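Local coordinates for protein putative sugar ABC transporter (Yersinia enterocolitica subsp. enterocolitica 8081, PDB 5ULB) that probably binds methylthioribose-like sugars in the periplasm for an ABC transporter, and holds the seleno analogue 5-Se-methyl-5-seleno-ribofuranose, at residues D66-A71 / T90-R95; D77-S82 / K94-N99; A125-E130 / V256-D261; T212-T217 / N241-L246. All coordinates share one frame; numbering follows the deposited sequence. Where two conformers were deposited one is given.

Interactions 1 and 2 are neighbours and touch each other. Both use helix 89-98: interaction 1 sets it beside helix 61-73, and interaction 2 sets it against strand 78-82. Interaction 1 runs from buried aliphatic groups to a polar pair at the surface, whereas interaction 2 is buried and wholly apolar across its two segments. Interactions 3 and 4 lie on the other side of the chain's centre, with centres 13 Å apart, near the bound sugar. Interaction 3 packs a helix on a strand through aliphatic groups. Interaction 4 differs in chemistry, since two buried carboxyl groups meet between two helix starts.

Interaction 1. Residues D66-A71 / T90-R95; sequences DFVNQA and TELVKR
Val68 and Leu92 meet between two neighbouring helices, 61-73 and 89-98, which lie side by side on one face of the sheet in this periplasmic binding protein fold. The short segments run almost parallel, at 12°, with axes 10.8 Å apart. Val68 places CG1 anti to its backbone N and turns it to Leu92, where CG1 lies 3.8 Å from CD2. Both methyls of Leu92 lie against this valine, CD1 at 3.9 Å from Val68 CB. On the inner side Val68 rests on Leu81 and Ile25 of the sheet.

Toward the surface the contact becomes polar. Asn69 brings OD1 to 3.5 Å from Leu92 CD2, the two side chains crossing at about a right angle. The same oxygen receives the guanidinium of Arg95. Leu92 and Arg95 are each modelled in two conformers, and these contacts are those of one of them. The arginine chain sets out extended and then bends at chi3 (92°), which brings NH1 across to the amide. Amide and guanidinium planes are 42° apart. The N-H of Arg95 NH1 points nearly straight at Asn69 OD1, 2.7 Å away, but arrives from above the carbonyl plane while the oxygen stays in the guanidinium plane.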
loop_
_atom_site.group_PDB
_atom_site.type_symbol
_atom_site.label_atom_id
_atom_site.label_comp_id
_atom_site.label_asym_id
_atom_site.label_seq_id
_atom_site.Cartn_x
_atom_site.Cartn_y
_atom_site.Cartn_z
ATOM N N ASP A 66 -7.218 11.822 -16.366
ATOM C CA ASP A 66 -7.839 13.176 -16.339
ATOM C C ASP A 66 -7.441 13.963 -15.046
ATOM O O ASP A 66 -7.126 15.151 -15.122
ATOM C CB ASP A 66 -9.359 13.011 -16.392
ATOM C CG ASP A 66 -9.869 12.527 -17.719
ATOM O OD1 ASP A 66 -9.142 12.583 -18.760
ATOM O OD2 ASP A 66 -11.089 12.156 -17.669
ATOM N N PHE A 67 -7.440 13.283 -13.889
ATOM C CA PHE A 67 -7.034 13.922 -12.661
ATOM C C PHE A 67 -5.612 14.429 -12.721
ATOM O O PHE A 67 -5.290 15.525 -12.255
ATOM C CB PHE A 67 -7.267 13.108 -11.429
ATOM C CG PHE A 67 -8.690 12.927 -11.019
ATOM C CD1 PHE A 67 -9.535 13.951 -10.889
ATOM C CD2 PHE A 67 -9.101 11.674 -10.569
ATOM C CE1 PHE A 67 -10.819 13.774 -10.398
ATOM C CE2 PHE A 67 -10.375 11.508 -10.026
ATOM C CZ PHE A 67 -11.240 12.563 -9.975
ATOM N N VAL A 68 -4.723 13.631 -13.267
ATOM C CA VAL A 68 -3.323 14.068 -13.339
ATOM C C VAL A 68 -3.109 15.225 -14.293
ATOM O O VAL A 68 -2.441 16.234 -13.986
ATOM C CB VAL A 68 -2.330 12.892 -13.604
ATOM C CG1 VAL A 68 -0.916 13.408 -13.681
ATOM C CG2 VAL A 68 -2.516 11.734 -12.675
ATOM N N ASN A 69 -3.759 15.123 -15.447
ATOM C CA ASN A 69 -3.686 16.150 -16.389
ATOM C C ASN A 69 -4.262 17.521 -15.871
ATOM O O ASN A 69 -3.675 18.595 -16.064
ATOM C CB ASN A 69 -4.404 15.762 -17.678
ATOM C CG ASN A 69 -3.559 14.797 -18.534
ATOM O OD1 ASN A 69 -2.319 14.956 -18.620
ATOM N ND2 ASN A 69 -4.195 13.928 -19.250
ATOM N N GLN A 70 -5.335 17.421 -15.130
ATOM C CA GLN A 70 -5.897 18.610 -14.523
ATOM C C GLN A 70 -4.967 19.201 -13.462
ATOM O O GLN A 70 -4.757 20.403 -13.402
ATOM C CB GLN A 70 -7.220 18.334 -13.910
ATOM C CG GLN A 70 -8.300 18.000 -14.938
ATOM C CD GLN A 70 -9.550 17.375 -14.419
ATOM O OE1 GLN A 70 -9.891 17.490 -13.284
ATOM N NE2 GLN A 70 -10.306 16.738 -15.348
ATOM N N ALA A 71 -4.317 18.303 -12.664
ATOM C CA ALA A 71 -3.348 18.846 -11.647
ATOM C C ALA A 71 -2.178 19.550 -12.355
ATOM O O ALA A 71 -1.693 20.558 -11.875
ATOM C CB ALA A 71 -2.841 17.694 -10.806
ATOM N N THR A 90 4.442 6.619 -17.742
ATOM C CA THR A 90 5.739 7.227 -18.030
ATOM C C THR A 90 5.607 8.585 -18.702
ATOM O O THR A 90 6.333 9.503 -18.336
ATOM C CB THR A 90 6.549 6.250 -18.887
ATOM O OG1 THR A 90 6.796 5.019 -18.176
ATOM C CG2 THR A 90 7.873 6.774 -19.282
ATOM N N GLU A 91 4.815 8.714 -19.781
ATOM C CA GLU A 91 4.711 9.965 -20.506
ATOM C C GLU A 91 4.035 10.976 -19.588
ATOM O O GLU A 91 4.346 12.153 -19.639
ATOM C CB GLU A 91 3.928 9.778 -21.817
ATOM C CG GLU A 91 4.866 9.212 -22.876
ATOM C CD GLU A 91 5.864 10.285 -23.341
ATOM O OE1 GLU A 91 7.073 10.015 -23.416
ATOM O OE2 GLU A 91 5.417 11.424 -23.575
ATOM N N LEU A 92 3.104 10.543 -18.724
ATOM C CA LEU A 92 2.420 11.483 -17.814
ATOM C C LEU A 92 3.426 12.137 -16.876
ATOM O O LEU A 92 3.484 13.334 -16.675
ATOM C CB LEU A 92 1.343 10.812 -16.957
ATOM C CG LEU A 92 -0.129 10.840 -17.191
ATOM C CD1 LEU A 92 -0.820 10.191 -16.014
ATOM C CD2 LEU A 92 -0.542 12.265 -17.295
ATOM N N VAL A 93 4.322 11.299 -16.298
ATOM C CA VAL A 93 5.362 11.792 -15.399
ATOM C C VAL A 93 6.356 12.648 -16.092
ATOM O O VAL A 93 6.786 13.677 -15.570
ATOM C CB VAL A 93 5.964 10.649 -14.588
ATOM C CG1 VAL A 93 7.133 11.167 -13.737
ATOM C CG2 VAL A 93 4.949 9.998 -13.692
ATOM N N LYS A 94 6.726 12.269 -17.308
ATOM C CA LYS A 94 7.607 13.136 -18.065
ATOM C C LYS A 94 6.985 14.568 -18.292
ATOM O O LYS A 94 7.681 15.593 -18.285
ATOM C CB LYS A 94 8.025 12.594 -19.432
ATOM C CG LYS A 94 8.961 11.374 -19.291
ATOM C CD LYS A 94 9.244 10.775 -20.667
ATOM C CE LYS A 94 10.168 9.597 -20.477
ATOM N NZ LYS A 94 10.464 9.024 -21.780
ATOM N N ARG A 95 5.653 14.615 -18.472
ATOM C CA ARG A 95 4.984 15.890 -18.689
ATOM C C ARG A 95 4.980 16.711 -17.325
ATOM O O ARG A 95 5.123 17.928 -17.308
ATOM C CB ARG A 95 3.558 15.669 -19.215
ATOM C CG ARG A 95 2.928 16.929 -19.817
ATOM C CD ARG A 95 1.834 16.617 -20.881
ATOM N NE ARG A 95 0.582 16.571 -20.214
ATOM C CZ ARG A 95 -0.102 17.632 -19.780
ATOM N NH1 ARG A 95 -1.241 17.416 -19.124
ATOM N NH2 ARG A 95 0.328 18.905 -19.942
#

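Interaction 2. Residues D77-S82 / K94-N99; sequences DGIILS and KRIVAN
Ile79 meets Ile96 where strand 78-82 faces the last turns of helix 89-98. Gly78 opens the strand and is tied by backbone hydrogen bonds to Lys21 and Ala23 of the adjoining strand 21-26. Ile79 turns its side chain to the helix. Its CG2 is anti to the backbone N, leaving CG1 beside that N (chi1 -69°), and both branches take part. CG2 of Ile79 lies 4.0 Å from CD1 of Ile96, while Ile79 CD1 comes to 4.2 Å from Ile96 CG1. Ile80 points to the other face of the sheet, onto Asn269 and Val273 of helix 262-278. Strand 78-82, helix 89-98 and strand 102-106 form a beta-alpha-beta unit, in the Rossmann-like layering of periplasmic binding proteins; the helix covers the face of the strand that carries Ile79 and Leu81. Leu81 faces the helix again and meets Ile96 more loosely, with its CD1 4.4 Å from Ile96 CD1. Ile96 thus spans two strand residues with one end methyl, and also touches Val103 and Ile72. Just beyond it the helix stops. Arg95 O takes hydrogen bonds from Asn99 N and, at 2.8 Å, from Asn99 ND2, which reach it from opposite faces of the carbonyl plane.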
loop_
_atom_site.group_PDB
_atom_site.type_symbol
_atom_site.label_atom_id
_atom_site.label_comp_id
_atom_site.label_asym_id
_atom_site.label_seq_id
_atom_site.Cartn_x
_atom_site.Cartn_y
_atom_site.Cartn_z
ATOM N N ASP A 77 2.412 22.718 -7.036
ATOM C CA ASP A 77 3.850 22.730 -6.802
ATOM C C ASP A 77 4.438 21.312 -6.796
ATOM O O ASP A 77 5.609 21.152 -7.196
ATOM C CB ASP A 77 4.087 23.362 -5.456
ATOM C CG ASP A 77 3.689 24.830 -5.458
ATOM O OD1 ASP A 77 4.278 25.662 -6.186
ATOM O OD2 ASP A 77 2.644 25.116 -4.806
ATOM N N GLY A 78 3.654 20.336 -6.409
ATOM C CA GLY A 78 4.094 18.969 -6.456
ATOM C C GLY A 78 2.979 18.037 -6.673
ATOM O O GLY A 78 1.774 18.393 -6.400
ATOM N N ILE A 79 3.265 16.840 -7.180
ATOM C CA ILE A 79 2.312 15.786 -7.456
ATOM C C ILE A 79 2.841 14.480 -6.907
ATOM O O ILE A 79 4.041 14.194 -7.062
ATOM C CB ILE A 79 1.997 15.695 -8.949
ATOM C CG1 ILE A 79 1.201 16.910 -9.448
ATOM C CG2 ILE A 79 1.238 14.394 -9.287
ATOM C CD1 ILE A 79 0.960 17.037 -10.913
ATOM N N ILE A 80 1.981 13.724 -6.295
ATOM C CA ILE A 80 2.243 12.326 -5.911
ATOM C C ILE A 80 1.299 11.458 -6.662
ATOM O O ILE A 80 0.083 11.672 -6.599
ATOM C CB ILE A 80 2.119 12.123 -4.379
ATOM C CG1 ILE A 80 3.191 12.950 -3.637
ATOM C CG2 ILE A 80 2.256 10.643 -3.982
ATOM C CD1 ILE A 80 2.880 13.090 -2.155
ATOM N N LEU A 81 1.806 10.393 -7.367
ATOM C CA LEU A 81 0.977 9.384 -7.968
ATOM C C LEU A 81 1.072 8.091 -7.229
ATOM O O LEU A 81 2.139 7.746 -6.719
ATOM C CB LEU A 81 1.356 9.142 -9.414
ATOM C CG LEU A 81 1.436 10.339 -10.387
ATOM C CD1 LEU A 81 1.693 9.895 -11.782
ATOM C CD2 LEU A 81 0.145 11.161 -10.240
ATOM N N SER A 82 -0.021 7.310 -7.245
ATOM C CA SER A 82 -0.020 5.995 -6.638
ATOM C C SER A 82 -0.797 5.039 -7.528
ATOM O O SER A 82 -1.930 5.357 -7.941
ATOM C CB SER A 82 -0.610 6.112 -5.249
ATOM O OG SER A 82 -0.573 4.937 -4.472
ATOM N N LYS A 94 6.726 12.269 -17.308
ATOM C CA LYS A 94 7.607 13.136 -18.065
ATOM C C LYS A 94 6.985 14.568 -18.292
ATOM O O LYS A 94 7.681 15.593 -18.285
ATOM C CB LYS A 94 8.025 12.594 -19.432
ATOM C CG LYS A 94 8.961 11.374 -19.291
ATOM C CD LYS A 94 9.244 10.775 -20.667
ATOM C CE LYS A 94 10.168 9.597 -20.477
ATOM N NZ LYS A 94 10.464 9.024 -21.780
ATOM N N ARG A 95 5.653 14.615 -18.472
ATOM C CA ARG A 95 4.984 15.890 -18.689
ATOM C C ARG A 95 4.980 16.711 -17.325
ATOM O O ARG A 95 5.123 17.928 -17.308
ATOM C CB ARG A 95 3.558 15.669 -19.215
ATOM C CG ARG A 95 2.928 16.929 -19.817
ATOM C CD ARG A 95 1.834 16.617 -20.881
ATOM N NE ARG A 95 0.582 16.571 -20.214
ATOM C CZ ARG A 95 -0.102 17.632 -19.780
ATOM N NH1 ARG A 95 -1.241 17.416 -19.124
ATOM N NH2 ARG A 95 0.328 18.905 -19.942
ATOM N N ILE A 96 4.838 16.011 -16.211
ATOM C CA ILE A 96 4.864 16.660 -14.918
ATOM C C ILE A 96 6.219 17.315 -14.780
ATOM O O ILE A 96 6.333 18.486 -14.424
ATOM C CB ILE A 96 4.645 15.645 -13.782
ATOM C CG1 ILE A 96 3.204 15.083 -13.820
ATOM C CG2 ILE A 96 4.859 16.287 -12.407
ATOM C CD1 ILE A 96 2.943 13.923 -12.850
ATOM N N VAL A 97 7.273 16.551 -14.993
ATOM C CA VAL A 97 8.668 17.066 -14.861
ATOM C C VAL A 97 8.912 18.252 -15.814
ATOM O O VAL A 97 9.520 19.289 -15.458
ATOM C CB VAL A 97 9.682 15.955 -15.104
ATOM C CG1 VAL A 97 11.070 16.553 -15.142
ATOM C CG2 VAL A 97 9.569 14.942 -13.992
ATOM N N ALA A 98 8.418 18.109 -17.082
ATOM C CA ALA A 98 8.619 19.179 -18.077
ATOM C C ALA A 98 7.963 20.476 -17.696
ATOM O O ALA A 98 8.377 21.486 -18.140
ATOM C CB ALA A 98 8.068 18.729 -19.414
ATOM N N ASN A 99 6.930 20.380 -16.871
ATOM C CA ASN A 99 6.193 21.544 -16.345
ATOM C C ASN A 99 6.720 22.025 -15.035
ATOM O O ASN A 99 6.154 22.983 -14.512
ATOM C CB ASN A 99 4.700 21.306 -16.236
ATOM C CG ASN A 99 3.953 21.328 -17.589
ATOM O OD1 ASN A 99 3.453 22.341 -17.919
ATOM N ND2 ASN A 99 3.942 20.243 -18.363
#

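Interaction 3. Residues A125-E130 / V256-D261; sequences ASLTNE and VSVAVD
Leu127 and Val258 mark the closest backbone approach, CA to CA 5.9 Å, between helix segment 125-130 and strand segment 256-259, which run nearly antiparallel at 167° with axes 8.3 Å apart. Val258 points to the helix with CG1 anti to the backbone N (chi1 -176°), and its two methyls reach Leu127 and Glu130. CG1 meets Leu127 CD2 at 3.8 Å. Both methyls come close to Glu130 CB, CG2 nearer at 3.8 Å. The side chains of Leu127 and Val258 lie alongside each other, pointing in opposite senses. CD2 of Leu127 also comes to 3.8 Å from the carbonyl O of Val258. Glu130 contributes its CB, while its chain bends at chi2 (-50°) and carries the carboxylate away from the strand.

The contact is apolar and mostly buried, with Glu130 at its exposed border. It packs helix 124-138 against the sheet of the periplasmic binding protein fold. The side chain of Leu127 is about 5 Å from the bound sugar and also touches Arg159, a pocket residue on helix 154-169. Strand 254-259 is flanked by strands 233-237 and 285-294, and Leu127 reaches Ile237 and Ala290 on these two neighbours.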
loop_
_atom_site.group_PDB
_atom_site.type_symbol
_atom_site.label_atom_id
_atom_site.label_comp_id
_atom_site.label_asym_id
_atom_site.label_seq_id
_atom_site.Cartn_x
_atom_site.Cartn_y
_atom_site.Cartn_z
ATOM N N ALA A 125 8.703 -8.716 -3.424
ATOM C CA ALA A 125 9.225 -10.124 -3.309
ATOM C C ALA A 125 9.260 -10.565 -1.852
ATOM O O ALA A 125 8.846 -11.657 -1.564
ATOM C CB ALA A 125 10.617 -10.219 -3.953
ATOM N N SER A 126 9.741 -9.706 -0.976
ATOM C CA SER A 126 9.756 -10.048 0.481
ATOM C C SER A 126 8.308 -10.154 1.068
ATOM O O SER A 126 8.036 -11.070 1.850
ATOM C CB SER A 126 10.553 -9.024 1.231
ATOM O OG SER A 126 10.590 -9.390 2.597
ATOM N N LEU A 127 7.435 -9.255 0.680
ATOM C CA LEU A 127 6.020 -9.361 1.135
ATOM C C LEU A 127 5.499 -10.740 0.787
ATOM O O LEU A 127 4.743 -11.357 1.588
ATOM C CB LEU A 127 5.129 -8.291 0.506
ATOM C CG LEU A 127 5.382 -6.871 0.925
ATOM C CD1 LEU A 127 4.547 -5.895 0.090
ATOM C CD2 LEU A 127 5.127 -6.619 2.386
ATOM N N THR A 128 5.766 -11.229 -0.427
ATOM C CA THR A 128 5.345 -12.531 -0.871
ATOM C C THR A 128 6.053 -13.655 -0.117
ATOM O O THR A 128 5.422 -14.618 0.284
ATOM C CB THR A 128 5.541 -12.649 -2.396
ATOM O OG1 THR A 128 4.813 -11.630 -3.063
ATOM C CG2 THR A 128 5.196 -13.964 -2.936
ATOM N N ASN A 129 7.389 -13.549 -0.077
ATOM C CA ASN A 129 8.153 -14.613 0.569
ATOM C C ASN A 129 7.727 -14.801 1.990
ATOM O O ASN A 129 7.742 -15.939 2.491
ATOM C CB ASN A 129 9.644 -14.341 0.395
ATOM C CG ASN A 129 10.126 -14.473 -1.060
ATOM O OD1 ASN A 129 9.526 -15.127 -1.854
ATOM N ND2 ASN A 129 11.221 -13.782 -1.374
ATOM N N GLU A 130 7.436 -13.711 2.723
ATOM C CA GLU A 130 7.060 -13.851 4.104
ATOM C C GLU A 130 5.635 -14.343 4.328
ATOM O O GLU A 130 5.294 -14.985 5.298
ATOM C CB GLU A 130 7.321 -12.548 4.843
ATOM C CG GLU A 130 8.771 -12.159 4.924
ATOM C CD GLU A 130 9.820 -13.233 5.422
ATOM O OE1 GLU A 130 9.561 -13.953 6.282
ATOM O OE2 GLU A 130 10.974 -13.234 4.839
ATOM N N VAL A 256 -1.648 -14.424 9.380
ATOM C CA VAL A 256 -0.506 -13.518 9.257
ATOM C C VAL A 256 -0.895 -12.408 8.312
ATOM O O VAL A 256 -1.619 -12.627 7.337
ATOM C CB VAL A 256 0.721 -14.171 8.822
ATOM C CG1 VAL A 256 0.739 -14.641 7.377
ATOM C CG2 VAL A 256 2.007 -13.347 9.003
ATOM N N SER A 257 -0.317 -11.221 8.585
ATOM C CA SER A 257 -0.317 -10.106 7.648
ATOM C C SER A 257 1.150 -9.668 7.567
ATOM O O SER A 257 1.781 -9.415 8.607
ATOM C CB SER A 257 -1.117 -8.905 8.104
ATOM O OG SER A 257 -2.521 -9.077 7.793
ATOM N N VAL A 258 1.651 -9.452 6.368
ATOM C CA VAL A 258 2.989 -8.928 6.135
ATOM C C VAL A 258 2.776 -7.525 5.515
ATOM O O VAL A 258 2.092 -7.474 4.482
ATOM C CB VAL A 258 3.819 -9.857 5.243
ATOM C CG1 VAL A 258 5.211 -9.288 5.133
ATOM C CG2 VAL A 258 3.872 -11.246 5.838
ATOM N N ALA A 259 3.325 -6.506 6.174
ATOM C CA ALA A 259 2.814 -5.158 5.811
ATOM C C ALA A 259 3.779 -4.040 6.131
ATOM O O ALA A 259 4.635 -4.171 6.993
ATOM C CB ALA A 259 1.517 -4.919 6.582
ATOM N N VAL A 260 3.572 -2.957 5.398
ATOM C CA VAL A 260 4.131 -1.645 5.666
ATOM C C VAL A 260 2.982 -0.753 6.094
ATOM O O VAL A 260 1.871 -0.847 5.509
ATOM C CB VAL A 260 4.852 -1.054 4.402
ATOM C CG1 VAL A 260 5.417 0.305 4.655
ATOM C CG2 VAL A 260 5.926 -2.012 3.863
ATOM N N ASP A 261 3.195 0.132 7.013
ATOM C CA ASP A 261 2.124 1.085 7.448
ATOM C C ASP A 261 1.880 2.053 6.245
ATOM O O ASP A 261 2.772 2.806 5.862
ATOM C CB ASP A 261 2.586 1.926 8.629
ATOM C CG ASP A 261 1.536 2.894 9.175
ATOM O OD1 ASP A 261 0.467 3.048 8.528
ATOM O OD2 ASP A 261 1.838 3.459 10.252
#

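Interaction 4. Residues T212-T217 / N241-L246; sequences TWDAFT and NQDLQL
Asp214 and Asp243 bring two carboxyl groups together in a buried place between the starts of two helices. The modelled 2.4 Å between Asp214 OD2 and Asp243 OD2 is doubtful as a distance; if the two oxygens are truly this near, one acid probably carries a proton. The groups do not lie flat on each other: their planes are 81° apart, and the side chains cross at about a right angle. Asp243 OD2 also comes to 3.3 Å from Asp214 CB. Asp214 CG stands between its backbone N and carbonyl carbon (chi1 63°). This turn directs the carboxyl group to helix 241-248. Asp243 keeps CG beside its backbone N (chi1 -56°) and reaches back.

The next shell is polar. Gln218 NE2 gives a hydrogen bond to Asp243 OD1, and the hydroxyl of Ser240 makes weak hydrogen bonds with both acids. In this periplasmic binding protein fold, helices 214-226 and 241-248 each follow a strand, 208-211 and 233-237; Thr212 and Trp213, just before helix 214-226, touch the sugar. The side chain of Asp214 is about 6 Å from the ligand. Its backbone N is hydrogen-bonded to OD2 of Asp238, a pocket residue.

Trp213 holds the N-cap position. Ala215 CB lies 3.5 Å above one face of its indole, over the centre, and Phe216 CE2 meets the ring at its edge. Trp213 also packs on Val186 of helix 186-200, and its NE1 makes a weak hydrogen bond to Asp31 OD2.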
loop_
_atom_site.group_PDB
_atom_site.type_symbol
_atom_site.label_atom_id
_atom_site.label_comp_id
_atom_site.label_asym_id
_atom_site.label_seq_id
_atom_site.Cartn_x
_atom_site.Cartn_y
_atom_site.Cartn_z
ATOM N N THR A 212 -3.303 -11.132 -1.712
ATOM C CA THR A 212 -2.218 -10.221 -2.068
ATOM C C THR A 212 -2.489 -8.776 -1.758
ATOM O O THR A 212 -1.627 -7.956 -1.864
ATOM C CB THR A 212 -1.874 -10.359 -3.529
ATOM O OG1 THR A 212 -2.964 -9.938 -4.354
ATOM C CG2 THR A 212 -1.438 -11.759 -3.880
ATOM N N TRP A 213 -3.699 -8.506 -1.232
ATOM C CA TRP A 213 -4.120 -7.175 -0.810
ATOM C C TRP A 213 -5.159 -7.379 0.276
ATOM O O TRP A 213 -6.038 -8.221 0.104
ATOM C CB TRP A 213 -4.776 -6.418 -1.973
ATOM C CG TRP A 213 -5.429 -5.090 -1.776
ATOM C CD1 TRP A 213 -5.232 -4.125 -0.868
ATOM C CD2 TRP A 213 -6.304 -4.517 -2.788
ATOM N NE1 TRP A 213 -5.997 -2.975 -1.201
ATOM C CE2 TRP A 213 -6.637 -3.204 -2.377
ATOM C CE3 TRP A 213 -6.921 -5.052 -3.910
ATOM C CZ2 TRP A 213 -7.501 -2.422 -3.168
ATOM C CZ3 TRP A 213 -7.742 -4.238 -4.700
ATOM C CH2 TRP A 213 -8.012 -2.941 -4.264
ATOM N N ASP A 214 -5.081 -6.671 1.365
ATOM C CA ASP A 214 -5.984 -6.971 2.474
ATOM C C ASP A 214 -7.448 -6.625 2.160
ATOM O O ASP A 214 -8.339 -7.169 2.824
ATOM C CB ASP A 214 -5.592 -6.382 3.814
ATOM C CG ASP A 214 -5.547 -4.859 3.923
ATOM O OD1 ASP A 214 -5.600 -4.212 2.876
ATOM O OD2 ASP A 214 -5.470 -4.422 5.132
ATOM N N ALA A 215 -7.711 -5.795 1.116
ATOM C CA ALA A 215 -9.102 -5.648 0.686
ATOM C C ALA A 215 -9.677 -6.943 0.232
ATOM O O ALA A 215 -10.864 -7.242 0.483
ATOM C CB ALA A 215 -9.177 -4.582 -0.428
ATOM N N PHE A 216 -8.909 -7.747 -0.482
ATOM C CA PHE A 216 -9.327 -9.074 -0.852
ATOM C C PHE A 216 -9.447 -9.972 0.370
ATOM O O PHE A 216 -10.470 -10.670 0.502
ATOM C CB PHE A 216 -8.331 -9.726 -1.847
ATOM C CG PHE A 216 -8.163 -9.061 -3.192
ATOM C CD1 PHE A 216 -9.212 -8.464 -3.864
ATOM C CD2 PHE A 216 -6.923 -9.068 -3.847
ATOM C CE1 PHE A 216 -9.044 -7.947 -5.133
ATOM C CE2 PHE A 216 -6.746 -8.553 -5.095
ATOM C CZ PHE A 216 -7.815 -7.998 -5.735
ATOM N N THR A 217 -8.467 -9.987 1.235
ATOM C CA THR A 217 -8.474 -10.894 2.351
ATOM C C THR A 217 -9.656 -10.598 3.269
ATOM O O THR A 217 -10.252 -11.544 3.784
ATOM C CB THR A 217 -7.170 -10.776 3.123
ATOM O OG1 THR A 217 -6.087 -10.847 2.177
ATOM C CG2 THR A 217 -7.026 -11.892 4.142
ATOM N N ASN A 241 -6.854 -1.395 10.527
ATOM C CA ASN A 241 -7.506 -1.605 11.801
ATOM C C ASN A 241 -8.439 -2.779 11.704
ATOM O O ASN A 241 -8.508 -3.587 12.672
ATOM C CB ASN A 241 -8.266 -0.366 12.239
ATOM C CG ASN A 241 -7.387 0.790 12.621
ATOM O OD1 ASN A 241 -6.146 0.669 12.859
ATOM N ND2 ASN A 241 -8.024 1.972 12.720
ATOM N N GLN A 242 -9.208 -2.905 10.652
ATOM C CA GLN A 242 -10.122 -4.027 10.466
ATOM C C GLN A 242 -9.407 -5.361 10.558
ATOM O O GLN A 242 -9.851 -6.261 11.231
ATOM C CB GLN A 242 -10.890 -3.904 9.121
ATOM C CG GLN A 242 -11.921 -5.019 8.901
ATOM C CD GLN A 242 -12.661 -5.039 7.530
ATOM O OE1 GLN A 242 -12.499 -4.141 6.749
ATOM N NE2 GLN A 242 -13.444 -6.060 7.273
ATOM N N ASP A 243 -8.282 -5.462 9.877
ATOM C CA ASP A 243 -7.596 -6.777 9.855
ATOM C C ASP A 243 -7.193 -7.183 11.245
ATOM O O ASP A 243 -7.244 -8.367 11.589
ATOM C CB ASP A 243 -6.272 -6.686 8.978
ATOM C CG ASP A 243 -6.447 -6.226 7.637
ATOM O OD1 ASP A 243 -7.543 -6.161 7.069
ATOM O OD2 ASP A 243 -5.370 -5.859 7.017
ATOM N N LEU A 244 -6.671 -6.214 12.025
ATOM C CA LEU A 244 -6.292 -6.525 13.416
ATOM C C LEU A 244 -7.478 -7.039 14.205
ATOM O O LEU A 244 -7.334 -7.977 15.024
ATOM C CB LEU A 244 -5.669 -5.315 14.038
ATOM C CG LEU A 244 -4.377 -4.832 13.348
ATOM C CD1 LEU A 244 -3.987 -3.483 13.841
ATOM C CD2 LEU A 244 -3.196 -5.842 13.568
ATOM N N GLN A 245 -8.636 -6.421 14.079
ATOM C CA GLN A 245 -9.863 -6.955 14.726
ATOM C C GLN A 245 -10.213 -8.364 14.217
ATOM O O GLN A 245 -10.570 -9.218 15.007
ATOM C CB GLN A 245 -11.038 -5.983 14.507
ATOM C CG GLN A 245 -10.960 -4.627 15.219
ATOM C CD GLN A 245 -11.117 -4.742 16.751
ATOM O OE1 GLN A 245 -10.162 -5.126 17.474
ATOM N NE2 GLN A 245 -12.354 -4.527 17.269
ATOM N N LEU A 246 -10.115 -8.546 12.921
ATOM C CA LEU A 246 -10.466 -9.884 12.376
ATOM C C LEU A 246 -9.498 -10.961 12.884
ATOM O O LEU A 246 -9.959 -12.049 13.127
ATOM C CB LEU A 246 -10.556 -9.872 10.888
ATOM C CG LEU A 246 -11.607 -8.883 10.308
ATOM C CD1 LEU A 246 -11.520 -8.877 8.792
ATOM C CD2 LEU A 246 -12.973 -9.082 10.796
#